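Local coordinates for Glyoxalase/bleomycin resistance protein/dioxygenase (Catenulispora acidiphila, PDB 4G6X) that is of unestablished substrate but belongs to the glyoxalase/bleomycin resistance/dioxygenase superfamily and may act as a dioxygenase, at residues A[92-96]-A[97-101]; A[114-118]-A[119-123]. All blocks are in the same frame, centred on the assembly; numbering follows the deposited sequence.

Contact 1. Residues A[92-96]-A[97-101]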
ATOM      1  N   GLU A  92     -12.444  10.511  -2.378  1.00 28.04           N
ATOM      2  CA  GLU A  92     -13.909  10.671  -2.428  1.00 30.26           C
ATOM      3  C   GLU A  92     -14.546   9.757  -3.454  1.00 31.08           C
ATOM      4  O   GLU A  92     -15.664   9.263  -3.248  1.00 30.43           O
ATOM      5  CB  GLU A  92     -14.312  12.151  -2.706  1.00 33.90           C
ATOM      6  CG  GLU A  92     -14.013  13.001  -1.487  1.00 35.84           C
ATOM      7  CD  GLU A  92     -14.349  14.469  -1.642  1.00 45.73           C
ATOM      8  OE1 GLU A  92     -14.470  14.979  -2.769  1.00 44.56           O
ATOM      9  OE2 GLU A  92     -14.435  15.113  -0.586  1.00 43.82           O
ATOM     10  N   ALA A  93     -13.882   9.600  -4.586  1.00 28.37           N
ATOM     11  CA  ALA A  93     -14.371   8.713  -5.609  1.00 27.98           C
ATOM     12  C   ALA A  93     -14.414   7.262  -5.183  1.00 28.33           C
ATOM     13  O   ALA A  93     -15.334   6.549  -5.524  1.00 33.61           O
ATOM     14  CB  ALA A  93     -13.605   8.887  -6.898  1.00 31.55           C
ATOM     15  N   LEU A  94     -13.406   6.834  -4.439  1.00 30.37           N
ATOM     16  CA  LEU A  94     -13.366   5.477  -3.955  1.00 30.19           C
ATOM     17  C   LEU A  94     -14.518   5.268  -2.978  1.00 31.59           C
ATOM     18  O   LEU A  94     -15.280   4.279  -3.077  1.00 31.26           O
ATOM     19  CB  LEU A  94     -12.013   5.180  -3.304  1.00 31.34           C
ATOM     20  CG  LEU A  94     -10.754   5.152  -4.173  1.00 34.14           C
ATOM     21  CD1 LEU A  94      -9.623   4.636  -3.286  1.00 33.77           C
ATOM     22  CD2 LEU A  94     -10.886   4.300  -5.431  1.00 35.02           C
ATOM     23  N   VAL A  95     -14.655   6.196  -2.029  1.00 27.76           N
ATOM     24  CA  VAL A  95     -15.700   6.020  -0.998  1.00 28.58           C
ATOM     25  C   VAL A  95     -17.088   5.997  -1.642  1.00 31.45           C
ATOM     26  O   VAL A  95     -17.969   5.207  -1.231  1.00 32.77           O
ATOM     27  CB  VAL A  95     -15.582   7.113   0.054  1.00 28.10           C
ATOM     28  CG1 VAL A  95     -16.831   7.152   0.949  1.00 32.65           C
ATOM     29  CG2 VAL A  95     -14.253   6.956   0.857  1.00 28.54           C
ATOM     30  N   ALA A  96     -17.293   6.860  -2.643  1.00 33.03           N
ATOM     31  CA  ALA A  96     -18.621   6.962  -3.314  1.00 34.30           C
ATOM     32  C   ALA A  96     -19.007   5.632  -3.942  1.00 37.93           C
ATOM     33  O   ALA A  96     -20.180   5.310  -3.980  1.00 35.36           O
ATOM     34  CB  ALA A  96     -18.613   8.048  -4.383  1.00 35.03           C
ATOM     35  N   ASP A  97     -18.025   4.827  -4.377  1.00 32.53           N
ATOM     36  CA  ASP A  97     -18.305   3.537  -4.989  1.00 35.78           C
ATOM     37  C   ASP A  97     -18.079   2.373  -4.019  1.00 35.80           C
ATOM     38  O   ASP A  97     -18.125   1.215  -4.441  1.00 37.90           O
ATOM     39  CB  ASP A  97     -17.465   3.322  -6.240  1.00 36.62           C
ATOM     40  CG  ASP A  97     -17.986   4.065  -7.453  1.00 44.23           C
ATOM     41  OD1 ASP A  97     -19.179   4.406  -7.490  1.00 42.45           O
ATOM     42  OD2 ASP A  97     -17.235   4.292  -8.436  1.00 41.06           O
ATOM     43  N   GLY A  98     -17.861   2.646  -2.730  1.00 34.31           N
ATOM     44  CA  GLY A  98     -17.687   1.574  -1.736  1.00 35.72           C
ATOM     45  C   GLY A  98     -16.374   0.850  -1.816  1.00 35.74           C
ATOM     46  O   GLY A  98     -16.241  -0.291  -1.373  1.00 34.65           O
ATOM     47  N   ILE A  99     -15.403   1.475  -2.449  1.00 32.46           N
ATOM     48  CA  ILE A  99     -14.130   0.842  -2.690  1.00 31.94           C
ATOM     49  C   ILE A  99     -13.114   1.166  -1.584  1.00 29.59           C
ATOM     50  O   ILE A  99     -12.850   2.313  -1.291  1.00 28.65           O
ATOM     51  CB  ILE A  99     -13.511   1.300  -4.036  1.00 32.56           C
ATOM     52  CG1 ILE A  99     -14.443   0.907  -5.198  1.00 36.08           C
ATOM     53  CG2 ILE A  99     -12.147   0.702  -4.176  1.00 33.85           C
ATOM     54  CD1 ILE A  99     -14.129   1.658  -6.463  1.00 37.97           C
ATOM     55  N   PRO A 100     -12.597   0.149  -0.925  1.00 31.94           N
ATOM     56  CA  PRO A 100     -11.619   0.368   0.162  1.00 28.47           C
ATOM     57  C   PRO A 100     -10.236   0.784  -0.335  1.00 26.84           C
ATOM     58  O   PRO A 100      -9.793   0.351  -1.391  1.00 31.43           O
ATOM     59  CB  PRO A 100     -11.542  -0.999   0.858  1.00 33.20           C
ATOM     60  CG  PRO A 100     -11.929  -1.944  -0.196  1.00 36.68           C
ATOM     61  CD  PRO A 100     -12.987  -1.266  -1.014  1.00 36.15           C
ATOM     62  N   ALA A 101      -9.621   1.682   0.408  1.00 26.84           N
ATOM     63  CA  ALA A 101      -8.307   2.194   0.115  1.00 27.53           C
ATOM     64  C   ALA A 101      -7.226   1.241   0.517  1.00 31.20           C
ATOM     65  O   ALA A 101      -6.089   1.312  -0.002  1.00 32.07           O
ATOM     66  CB  ALA A 101      -8.114   3.522   0.837  1.00 31.45           C
TER
HETATM   67  O   HOH W   1     -16.919   7.247  -7.581  1.00 41.89           O
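I99 folds back over L94 where helix 87-96 runs out, and its side chain is worth following outward from the backbone. CB sits 3.6 Å from L94 O, close to the very carbonyl that the backbone N of I99 holds. At CB the chain forks. CG1 stays near that same oxygen, whereas CG2, anti to the backbone N, goes to the leucine and meets L94 CD2 at 4.0 Å. The two side chains cross at about a right angle. CG2 makes the closest apolar approach, and I99 CD1, at the tip of the other branch, lies 4.3 Å from the same L94 CD2. In return, L94 CB lies 3.6 Å from I99 O. H84 of the second subunit packs on I99.

Backbone bonds hold the turn itself. I99 N donates to L94 O at 2.9 Å and is nearly straight (161°); G98 N reaches V95 O at 3.0 Å. D97 N is held less firmly, by two weak bonds to A93 O and L94 O. The D97 carboxylate is turned back toward the last turn: a water donates to A93 O at 2.7 Å and, weakly, to D97 OD2, bridging the two. The firmer partner of OD2 is H84 NE2 of the second subunit, so this helix end also takes part in the dimer contact. G98, with its positive phi of 73°, is the C-prime residue, and the paired bonds I99 N to L94 O and G98 N to V95 O make this a Schellman motif, closing the helix ahead of strand 102-106.

Contact 2. Residues A[114-118]-A[119-123]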
ATOM      1  N   GLU A 114     -17.106  -7.457  16.002  1.00 45.34           N
ATOM      2  CA  GLU A 114     -17.817  -7.248  17.261  1.00 51.51           C
ATOM      3  C   GLU A 114     -17.000  -6.323  18.154  1.00 47.27           C
ATOM      4  O   GLU A 114     -17.540  -5.417  18.762  1.00 50.10           O
ATOM      5  CB  GLU A 114     -18.124  -8.592  17.977  1.00 61.41           C
ATOM      6  CG  GLU A 114     -19.577  -8.708  18.426  1.00 77.94           C
ATOM      7  CD  GLU A 114     -20.570  -8.513  17.270  1.00 87.59           C
ATOM      8  OE1 GLU A 114     -20.658  -9.413  16.404  1.00 89.40           O
ATOM      9  OE2 GLU A 114     -21.255  -7.455  17.214  1.00 98.41           O
ATOM     10  N   ARG A 115     -15.690  -6.528  18.192  1.00 45.38           N
ATOM     11  CA  ARG A 115     -14.829  -5.702  19.044  1.00 45.78           C
ATOM     12  C   ARG A 115     -14.848  -4.246  18.583  1.00 41.92           C
ATOM     13  O   ARG A 115     -14.985  -3.314  19.374  1.00 45.31           O
ATOM     14  CB  ARG A 115     -13.393  -6.219  19.009  1.00 47.88           C
ATOM     15  CG  ARG A 115     -12.430  -5.578  20.002  1.00 51.16           C
ATOM     16  CD  ARG A 115     -11.013  -6.133  19.839  1.00 54.49           C
ATOM     17  NE  ARG A 115     -10.299  -5.629  18.667  1.00 51.10           N
ATOM     18  CZ  ARG A 115      -9.752  -4.414  18.592  1.00 57.47           C
ATOM     19  NH1 ARG A 115      -9.818  -3.557  19.616  1.00 61.08           N
ATOM     20  NH2 ARG A 115      -9.140  -4.043  17.483  1.00 49.07           N
ATOM     21  N   LEU A 116     -14.652  -4.076  17.291  1.00 40.81           N
ATOM     22  CA  LEU A 116     -14.545  -2.736  16.740  1.00 38.53           C
ATOM     23  C   LEU A 116     -15.894  -2.034  16.841  1.00 41.26           C
ATOM     24  O   LEU A 116     -15.950  -0.845  17.157  1.00 44.19           O
ATOM     25  CB  LEU A 116     -14.057  -2.813  15.321  1.00 41.01           C
ATOM     26  CG  LEU A 116     -12.617  -3.282  15.210  1.00 43.05           C
ATOM     27  CD1 LEU A 116     -12.366  -3.539  13.743  1.00 42.04           C
ATOM     28  CD2 LEU A 116     -11.659  -2.256  15.778  1.00 43.93           C
ATOM     29  N   SER A 117     -16.975  -2.751  16.554  1.00 42.58           N
ATOM     30  CA  SER A 117     -18.321  -2.168  16.681  1.00 47.76           C
ATOM     31  C   SER A 117     -18.537  -1.650  18.093  1.00 46.89           C
ATOM     32  O   SER A 117     -19.101  -0.555  18.286  1.00 44.86           O
ATOM     33  CB  SER A 117     -19.411  -3.177  16.343  1.00 53.95           C
ATOM     34  OG  SER A 117     -19.401  -3.504  14.965  1.00 47.47           O
ATOM     35  N   ALA A 118     -18.065  -2.428  19.071  1.00 50.05           N
ATOM     36  CA  ALA A 118     -18.202  -2.052  20.485  1.00 55.30           C
ATOM     37  C   ALA A 118     -17.459  -0.761  20.820  1.00 55.01           C
ATOM     38  O   ALA A 118     -17.869  -0.047  21.721  1.00 50.29           O
ATOM     39  CB  ALA A 118     -17.728  -3.194  21.402  1.00 57.58           C
ATOM     40  N   LEU A 119     -16.378  -0.468  20.076  1.00 45.36           N
ATOM     41  CA  LEU A 119     -15.560   0.718  20.268  1.00 46.95           C
ATOM     42  C   LEU A 119     -16.075   1.921  19.455  1.00 44.53           C
ATOM     43  O   LEU A 119     -15.463   2.981  19.490  1.00 44.26           O
ATOM     44  CB  LEU A 119     -14.124   0.439  19.808  1.00 45.91           C
ATOM     45  CG  LEU A 119     -13.339  -0.515  20.699  1.00 47.64           C
ATOM     46  CD1 LEU A 119     -11.977  -0.814  20.093  1.00 46.49           C
ATOM     47  CD2 LEU A 119     -13.193   0.103  22.084  1.00 51.72           C
ATOM     48  N   GLY A 120     -17.178   1.711  18.740  1.00 41.94           N
ATOM     49  CA  GLY A 120     -17.896   2.785  18.047  1.00 43.97           C
ATOM     50  C   GLY A 120     -17.334   2.983  16.655  1.00 43.57           C
ATOM     51  O   GLY A 120     -17.423   4.104  16.090  1.00 45.04           O
ATOM     52  N   VAL A 121     -16.737   1.934  16.087  1.00 38.43           N
ATOM     53  CA  VAL A 121     -16.293   1.987  14.679  1.00 36.53           C
ATOM     54  C   VAL A 121     -17.509   1.759  13.786  1.00 36.26           C
ATOM     55  O   VAL A 121     -18.349   0.869  14.043  1.00 36.74           O
ATOM     56  CB  VAL A 121     -15.208   0.912  14.375  1.00 32.42           C
ATOM     57  CG1 VAL A 121     -14.886   0.844  12.888  1.00 33.36           C
ATOM     58  CG2 VAL A 121     -13.912   1.151  15.156  1.00 35.52           C
ATOM     59  N   ARG A 122     -17.613   2.530  12.725  1.00 34.34           N
ATOM     60  CA  ARG A 122     -18.712   2.431  11.821  1.00 33.44           C
ATOM     61  C   ARG A 122     -18.401   1.466  10.685  1.00 36.42           C
ATOM     62  O   ARG A 122     -17.429   1.640  10.000  1.00 32.78           O
ATOM     63  CB  ARG A 122     -18.957   3.817  11.260  1.00 34.38           C
ATOM     64  CG  ARG A 122     -20.156   3.980  10.383  1.00 42.56           C
ATOM     65  CD  ARG A 122     -20.205   5.364   9.756  1.00 42.75           C
ATOM     66  NE  ARG A 122     -21.001   5.282   8.575  1.00 45.14           N
ATOM     67  CZ  ARG A 122     -20.616   5.618   7.371  1.00 42.11           C
ATOM     68  NH1 ARG A 122     -19.434   6.124   7.135  1.00 40.30           N
ATOM     69  NH2 ARG A 122     -21.442   5.444   6.400  1.00 48.54           N
ATOM     70  N   PHE A 123     -19.247   0.466  10.475  1.00 38.91           N
ATOM     71  CA  PHE A 123     -19.085  -0.425   9.319  1.00 36.73           C
ATOM     72  C   PHE A 123     -20.101  -0.098   8.232  1.00 40.12           C
ATOM     73  O   PHE A 123     -21.330   0.069   8.519  1.00 37.30           O
ATOM     74  CB  PHE A 123     -19.242  -1.879   9.746  1.00 38.36           C
ATOM     75  CG  PHE A 123     -18.042  -2.423  10.478  1.00 37.33           C
ATOM     76  CD1 PHE A 123     -17.119  -3.200   9.815  1.00 36.27           C
ATOM     77  CD2 PHE A 123     -17.814  -2.080  11.810  1.00 35.75           C
ATOM     78  CE1 PHE A 123     -15.998  -3.674  10.475  1.00 35.39           C
ATOM     79  CE2 PHE A 123     -16.693  -2.537  12.472  1.00 35.49           C
ATOM     80  CZ  PHE A 123     -15.793  -3.328  11.821  1.00 32.91           C
TER
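L116, V121 and F123 pack together beside the Schellman motif that ends helix 109-118, with G120 at positive phi (88°) and the chain turning back toward strand 123-129. L116 and V121 lie side by side and point the same way; their nearest approach is L116 CB to V121 CG2 at 4.0 Å. F123 comes in across the leucine at about a right angle. Its ring presents an edge to L116, whose CB lies near the ring plane and 3.9 Å from F123 CE2, while L116 CD1 touches CZ. The phenylalanine CG stands beside its own backbone N (chi1 -76°), and the bond from CA to CB heads for the helix, which carries the ring against L116 and S117. Y113 stacks edge-to-face with the same ring, and L138 and L148 of the neighbouring strands pack on both L116 and F123, so this trio joins the helix end to the sheet.

S117 OG approaches F123 CE2 obliquely, but its hydrogen bond is to Y113 O, one turn back. R115 and L119 cross at a slant. The arginine chain runs extended and then bends at chi3 (75°), bringing NH1 to 3.5 Å from L119 CD1, while NH2 forms a salt bridge with E112 and a hydrogen bond to K47 O.

Two backbone bonds define the motif: G120 N to S117 O at 3.0 Å and V121 N to L116 O at 3.1 Å. L119 N is an additional donor to L116 O, at 3.0 Å but more bent, and is divided between that oxygen and, weakly, R115 O. V121 N and L119 N reach L116 O from opposite faces of its carbonyl plane.

How the contacts relate
Along the chain, helix 87-96 comes first and contact 1 ends it, turning the backbone toward strand 102-106. That strand, at one edge of its sheet within this chain, leads to helix 109-118, which contact 2 ends, sending the chain into strand 123-129 at the other edge. Strands 134-139 and 145-150 complete a beta-alpha-beta-beta-beta module, as in the VOC superfamily. The contacts are in series, neither nested nor crossed; the centres of contact 1 and contact 2 lie about 20 Å apart. Contact 1 meets the second subunit through D97, A93 and I99; contact 2, packed on strands 134-139 and 145-150, through L116 on M25 of that subunit. A101 pairs with L145, tying contact 1 to the sheet.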